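Local coordinates for protein Bug27 (Bordetella pertussis, PDB 2QPQ), which probably captures a small solute in the periplasm as a Venus-flytrap binding protein of the Bug (tripartite tricarboxylate transporter receptor) family, at residues T22-R27 against A264-S269; E119-A124 against Q219-Y224. All coordinates share one frame; numbering follows the deposited sequence.

Contact 1: T22-R27 against A264-S269; sequences TDMLAR and ADLGYS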
loop_
_atom_site.group_PDB
_atom_site.type_symbol
_atom_site.label_atom_id
_atom_site.label_comp_id
_atom_site.label_asym_id
_atom_site.label_seq_id
_atom_site.Cartn_x
_atom_site.Cartn_y
_atom_site.Cartn_z
ATOM N N THR A 22 0.178 -0.840 -7.383
ATOM C CA THR A 22 0.168 0.584 -7.703
ATOM C C THR A 22 0.306 0.805 -9.223
ATOM O O THR A 22 -0.464 1.560 -9.833
ATOM C CB THR A 22 1.281 1.326 -6.923
ATOM O OG1 THR A 22 1.107 1.063 -5.534
ATOM C CG2 THR A 22 1.179 2.829 -7.141
ATOM N N ASP A 23 1.262 0.105 -9.830
ATOM C CA ASP A 23 1.486 0.194 -11.286
ATOM C C ASP A 23 0.261 -0.388 -12.024
ATOM O O ASP A 23 -0.172 0.120 -13.051
ATOM C CB ASP A 23 2.742 -0.590 -11.653
ATOM C CG ASP A 23 2.911 -0.759 -13.138
ATOM O OD1 ASP A 23 3.509 0.132 -13.793
ATOM O OD2 ASP A 23 2.446 -1.810 -13.657
ATOM N N MET A 24 -0.274 -1.470 -11.494
ATOM C CA MET A 24 -1.400 -2.162 -12.163
ATOM C C MET A 24 -2.611 -1.197 -12.246
ATOM O O MET A 24 -3.246 -1.042 -13.298
ATOM C CB MET A 24 -1.778 -3.407 -11.353
ATOM C CG MET A 24 -3.011 -4.165 -11.893
ATOM S SD MET A 24 -4.619 -3.559 -11.329
ATOM C CE MET A 24 -4.713 -4.212 -9.658
ATOM N N LEU A 25 -2.944 -0.580 -11.117
ATOM C CA LEU A 25 -4.045 0.367 -11.073
ATOM C C LEU A 25 -3.808 1.609 -11.942
ATOM O O LEU A 25 -4.713 2.056 -12.649
ATOM C CB LEU A 25 -4.333 0.758 -9.636
ATOM C CG LEU A 25 -4.850 -0.320 -8.694
ATOM C CD1 LEU A 25 -4.682 0.140 -7.228
ATOM C CD2 LEU A 25 -6.341 -0.663 -9.032
ATOM N N ALA A 26 -2.609 2.186 -11.872
ATOM C CA ALA A 26 -2.280 3.307 -12.754
ATOM C C ALA A 26 -2.471 2.938 -14.238
ATOM O O ALA A 26 -3.100 3.682 -14.990
ATOM C CB ALA A 26 -0.835 3.854 -12.472
ATOM N N ARG A 27 -1.983 1.771 -14.644
ATOM C CA ARG A 27 -2.098 1.339 -16.042
ATOM C C ARG A 27 -3.550 1.002 -16.423
ATOM O O ARG A 27 -3.964 1.278 -17.573
ATOM C CB ARG A 27 -1.129 0.159 -16.325
ATOM C CG ARG A 27 0.301 0.629 -16.242
ATOM C CD ARG A 27 1.323 -0.429 -16.529
ATOM N NE ARG A 27 2.668 0.159 -16.405
ATOM C CZ ARG A 27 3.291 0.841 -17.357
ATOM N NH1 ARG A 27 2.700 1.024 -18.550
ATOM N NH2 ARG A 27 4.512 1.324 -17.126
ATOM N N ALA A 264 -11.890 -6.945 -7.446
ATOM C CA ALA A 264 -12.412 -7.780 -6.383
ATOM C C ALA A 264 -11.779 -9.155 -6.459
ATOM O O ALA A 264 -11.430 -9.727 -5.424
ATOM C CB ALA A 264 -13.933 -7.894 -6.462
ATOM N N ASP A 265 -11.631 -9.675 -7.682
ATOM C CA ASP A 265 -11.093 -11.021 -7.899
ATOM C C ASP A 265 -9.677 -11.099 -7.350
ATOM O O ASP A 265 -9.250 -12.165 -6.912
ATOM C CB ASP A 265 -11.043 -11.353 -9.389
ATOM C CG ASP A 265 -12.413 -11.727 -9.973
ATOM O OD1 ASP A 265 -13.423 -11.802 -9.239
ATOM O OD2 ASP A 265 -12.455 -11.949 -11.196
ATOM N N LEU A 266 -8.954 -9.974 -7.435
ATOM C CA LEU A 266 -7.578 -9.826 -6.921
ATOM C C LEU A 266 -7.464 -9.594 -5.420
ATOM O O LEU A 266 -6.408 -9.756 -4.845
ATOM C CB LEU A 266 -6.843 -8.708 -7.669
ATOM C CG LEU A 266 -6.468 -9.014 -9.108
ATOM C CD1 LEU A 266 -5.918 -7.806 -9.816
ATOM C CD2 LEU A 266 -5.460 -10.128 -9.113
ATOM N N GLY A 267 -8.542 -9.234 -4.762
ATOM C CA GLY A 267 -8.472 -9.018 -3.332
ATOM C C GLY A 267 -8.323 -7.551 -2.991
ATOM O O GLY A 267 -8.113 -7.223 -1.808
ATOM N N TYR A 268 -8.450 -6.679 -4.012
ATOM C CA TYR A 268 -8.590 -5.213 -3.781
ATOM C C TYR A 268 -9.990 -4.866 -3.353
ATOM O O TYR A 268 -10.971 -5.460 -3.826
ATOM C CB TYR A 268 -8.234 -4.388 -5.028
ATOM C CG TYR A 268 -6.783 -4.459 -5.338
ATOM C CD1 TYR A 268 -5.881 -3.595 -4.712
ATOM C CD2 TYR A 268 -6.288 -5.434 -6.193
ATOM C CE1 TYR A 268 -4.507 -3.695 -4.956
ATOM C CE2 TYR A 268 -4.955 -5.544 -6.444
ATOM C CZ TYR A 268 -4.063 -4.655 -5.828
ATOM O OH TYR A 268 -2.729 -4.771 -6.066
ATOM N N SER A 269 -10.081 -3.922 -2.430
ATOM C CA SER A 269 -11.340 -3.378 -2.019
ATOM C C SER A 269 -11.448 -2.053 -2.770
ATOM O O SER A 269 -10.606 -1.175 -2.630
ATOM C CB SER A 269 -11.305 -3.194 -0.510
ATOM O OG SER A 269 -12.544 -2.691 -0.082
#
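Met24 and Tyr268 carry this contact, coming at each other from opposite directions. The methyl CE of Met24 lies 3.5 Å from CE2 of Tyr268 and stays within about 4.1 Å of CD2, CZ and OH, meeting the ring obliquely and displaced toward CE2. That same methyl also runs tip to tip into Leu266, whose CD1 branch stops 3.8 Å from Met24 CE. One methyl thus touches both the leucine of the last helical turn and the ring two residues on. Leu25 adds a looser touch: its CD1 is 4.5 Å from CE1 of Tyr268, on the same side of the ring plane as the methionine methyl but displaced toward CE1.

The thioether gets there by leaving its helix with CG anti to the backbone N (chi1 176°) and then folding at chi2 and chi3. On the other segment, Gly267 ends the helix in a Schellman motif, its positive phi turning the chain so that Leu266 and Tyr268 both face helix 21-35. Leu263 and strand 93-109, through Ala100 and Val102, pack on Tyr268, while its hydroxyl makes a weak hydrogen bond with Ser185 OG.

Thr22 OG1, at the start of its segment, hydrogen-bonds Asn72 and a bound citrate, probably from the crystallisation liquor, which lies about 5 Å from the Tyr268 side chain. Helix 21-35 here meets the C-terminal end of helix 257-266 and the turn after it; the citrate held by Thr22 and close to Tyr268 is consistent with this being beside the ligand cleft of a Venus-flytrap solute-binding protein.

Contact 2: E119-A124 against Q219-Y224; sequences ELMAAA and QGVAGY
The end of helix 117-123 meets the loop that leads from strand 196-201 to strand 227-235, well away from the centre of the chain, and a single methionine makes the contact by van der Waals touch. Met121 points its side chain at the loop and touches it with its last two atoms. SD rests 3.9 Å from the CG2 branch of Val221, the two side chains crossing at a slant, and CE comes to 3.4 Å from the carbonyl O of Gln219. The chain runs straight out through CG, with chi2 at 180°, and turns only at chi3 (-62°); this last bend swings the methyl off the line of the chain to the Gln219 carbonyl while the sulfur stays beside the valine.

In this alpha/beta fold the loop is shaped by two backbone features. The peptide from Gln219 to Gly220 is cis, and its carbonyl O is the one Met121 CE meets. After it, Val221 to Tyr224 form a type II beta turn, with Gly223 taking the positive phi and Tyr224 N bonded to Val221 O at 3.2 Å.

Helix 141-153 lines the same place: Leu149 and Ala153 pack on Met121, and Ser152 on Val221. Past the turn Tyr224 lies against Leu148 and Phe106, and its hydroxyl hydrogen-bonds the carbonyl O of Ala145 in the same helix.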
loop_
_atom_site.group_PDB
_atom_site.type_symbol
_atom_site.label_atom_id
_atom_site.label_comp_id
_atom_site.label_asym_id
_atom_site.label_seq_id
_atom_site.Cartn_x
_atom_site.Cartn_y
_atom_site.Cartn_z
ATOM N N GLU A 119 -0.427 -17.833 18.397
ATOM C CA GLU A 119 0.749 -18.689 18.505
ATOM C C GLU A 119 2.021 -17.966 18.077
ATOM O O GLU A 119 3.077 -18.137 18.692
ATOM C CB GLU A 119 0.543 -19.974 17.683
ATOM C CG GLU A 119 -0.409 -20.977 18.387
ATOM C CD GLU A 119 -0.790 -22.178 17.544
ATOM O OE1 GLU A 119 -0.121 -22.455 16.523
ATOM O OE2 GLU A 119 -1.763 -22.885 17.926
ATOM N N LEU A 120 1.916 -17.172 17.019
ATOM C CA LEU A 120 3.065 -16.393 16.527
ATOM C C LEU A 120 3.499 -15.372 17.585
ATOM O O LEU A 120 4.685 -15.262 17.926
ATOM C CB LEU A 120 2.684 -15.667 15.211
ATOM C CG LEU A 120 3.711 -14.654 14.682
ATOM C CD1 LEU A 120 4.906 -15.437 14.164
ATOM C CD2 LEU A 120 3.143 -13.731 13.596
ATOM N N MET A 121 2.522 -14.623 18.096
ATOM C CA MET A 121 2.776 -13.593 19.100
ATOM C C MET A 121 3.369 -14.163 20.403
ATOM O O MET A 121 4.291 -13.584 20.954
ATOM C CB MET A 121 1.530 -12.752 19.359
ATOM C CG MET A 121 1.091 -11.896 18.173
ATOM S SD MET A 121 -0.379 -10.915 18.518
ATOM C CE MET A 121 -1.633 -12.157 18.847
ATOM N N ALA A 122 2.842 -15.296 20.870
ATOM C CA ALA A 122 3.434 -16.063 21.981
ATOM C C ALA A 122 4.902 -16.394 21.682
ATOM O O ALA A 122 5.762 -16.134 22.509
ATOM C CB ALA A 122 2.621 -17.366 22.243
ATOM N N ALA A 123 5.183 -16.926 20.478
ATOM C CA ALA A 123 6.540 -17.310 20.086
ATOM C C ALA A 123 7.494 -16.123 20.119
ATOM O O ALA A 123 8.676 -16.262 20.437
ATOM C CB ALA A 123 6.524 -17.933 18.683
ATOM N N ALA A 124 6.971 -14.945 19.805
ATOM C CA ALA A 124 7.788 -13.736 19.707
ATOM C C ALA A 124 7.694 -12.790 20.905
ATOM O O ALA A 124 8.261 -11.699 20.868
ATOM C CB ALA A 124 7.470 -12.975 18.375
ATOM N N GLN A 219 -7.838 -10.587 17.124
ATOM C CA GLN A 219 -6.984 -11.632 17.722
ATOM C C GLN A 219 -6.084 -11.368 18.971
ATOM O O GLN A 219 -4.979 -11.875 18.996
ATOM C CB GLN A 219 -6.085 -12.286 16.620
ATOM C CG GLN A 219 -6.848 -12.947 15.484
ATOM C CD GLN A 219 -5.956 -13.657 14.481
ATOM O OE1 GLN A 219 -5.649 -13.118 13.409
ATOM N NE2 GLN A 219 -5.552 -14.863 14.808
ATOM N N GLY A 220 -6.419 -10.587 19.998
ATOM C CA GLY A 220 -7.038 -9.338 19.973
ATOM C C GLY A 220 -5.877 -8.376 20.230
ATOM O O GLY A 220 -5.196 -8.374 21.272
ATOM N N VAL A 221 -5.627 -7.581 19.221
ATOM C CA VAL A 221 -4.733 -6.456 19.313
ATOM C C VAL A 221 -5.676 -5.331 18.960
ATOM O O VAL A 221 -5.750 -4.899 17.821
ATOM C CB VAL A 221 -3.591 -6.593 18.267
ATOM C CG1 VAL A 221 -2.617 -5.421 18.376
ATOM C CG2 VAL A 221 -2.890 -7.957 18.412
ATOM N N ALA A 222 -6.446 -4.885 19.943
ATOM C CA ALA A 222 -7.508 -3.901 19.693
ATOM C C ALA A 222 -6.990 -2.606 19.075
ATOM O O ALA A 222 -5.912 -2.112 19.446
ATOM C CB ALA A 222 -8.269 -3.599 20.991
ATOM N N GLY A 223 -7.749 -2.053 18.133
ATOM C CA GLY A 223 -7.340 -0.803 17.505
ATOM C C GLY A 223 -6.327 -0.938 16.360
ATOM O O GLY A 223 -6.014 0.043 15.675
ATOM N N TYR A 224 -5.820 -2.148 16.154
ATOM C CA TYR A 224 -4.850 -2.410 15.072
ATOM C C TYR A 224 -5.539 -2.339 13.710
ATOM O O TYR A 224 -6.507 -3.035 13.465
ATOM C CB TYR A 224 -4.223 -3.797 15.259
ATOM C CG TYR A 224 -3.129 -4.124 14.247
ATOM C CD1 TYR A 224 -3.434 -4.335 12.901
ATOM C CD2 TYR A 224 -1.794 -4.204 14.641
ATOM C CE1 TYR A 224 -2.422 -4.613 11.945
ATOM C CE2 TYR A 224 -0.783 -4.513 13.699
ATOM C CZ TYR A 224 -1.101 -4.705 12.366
ATOM O OH TYR A 224 -0.087 -5.003 11.450
#

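Contacts 1 and 2 lie 29 Å apart between centres, and their nearest atoms are about 15 Å from each other, so neither touches the other. In sequence, both segments of contact 2 fall between the two segments of contact 1. One strand, 93-109, reaches both places, with Ala100 at contact 1 and Phe106 at contact 2. Contact 1 adjoins the bound citrate, probably a crystallisation component that may mark the solute pocket, whereas contact 2 sits farther out, its centre 22 Å from that of the chain against 11 Å for contact 1.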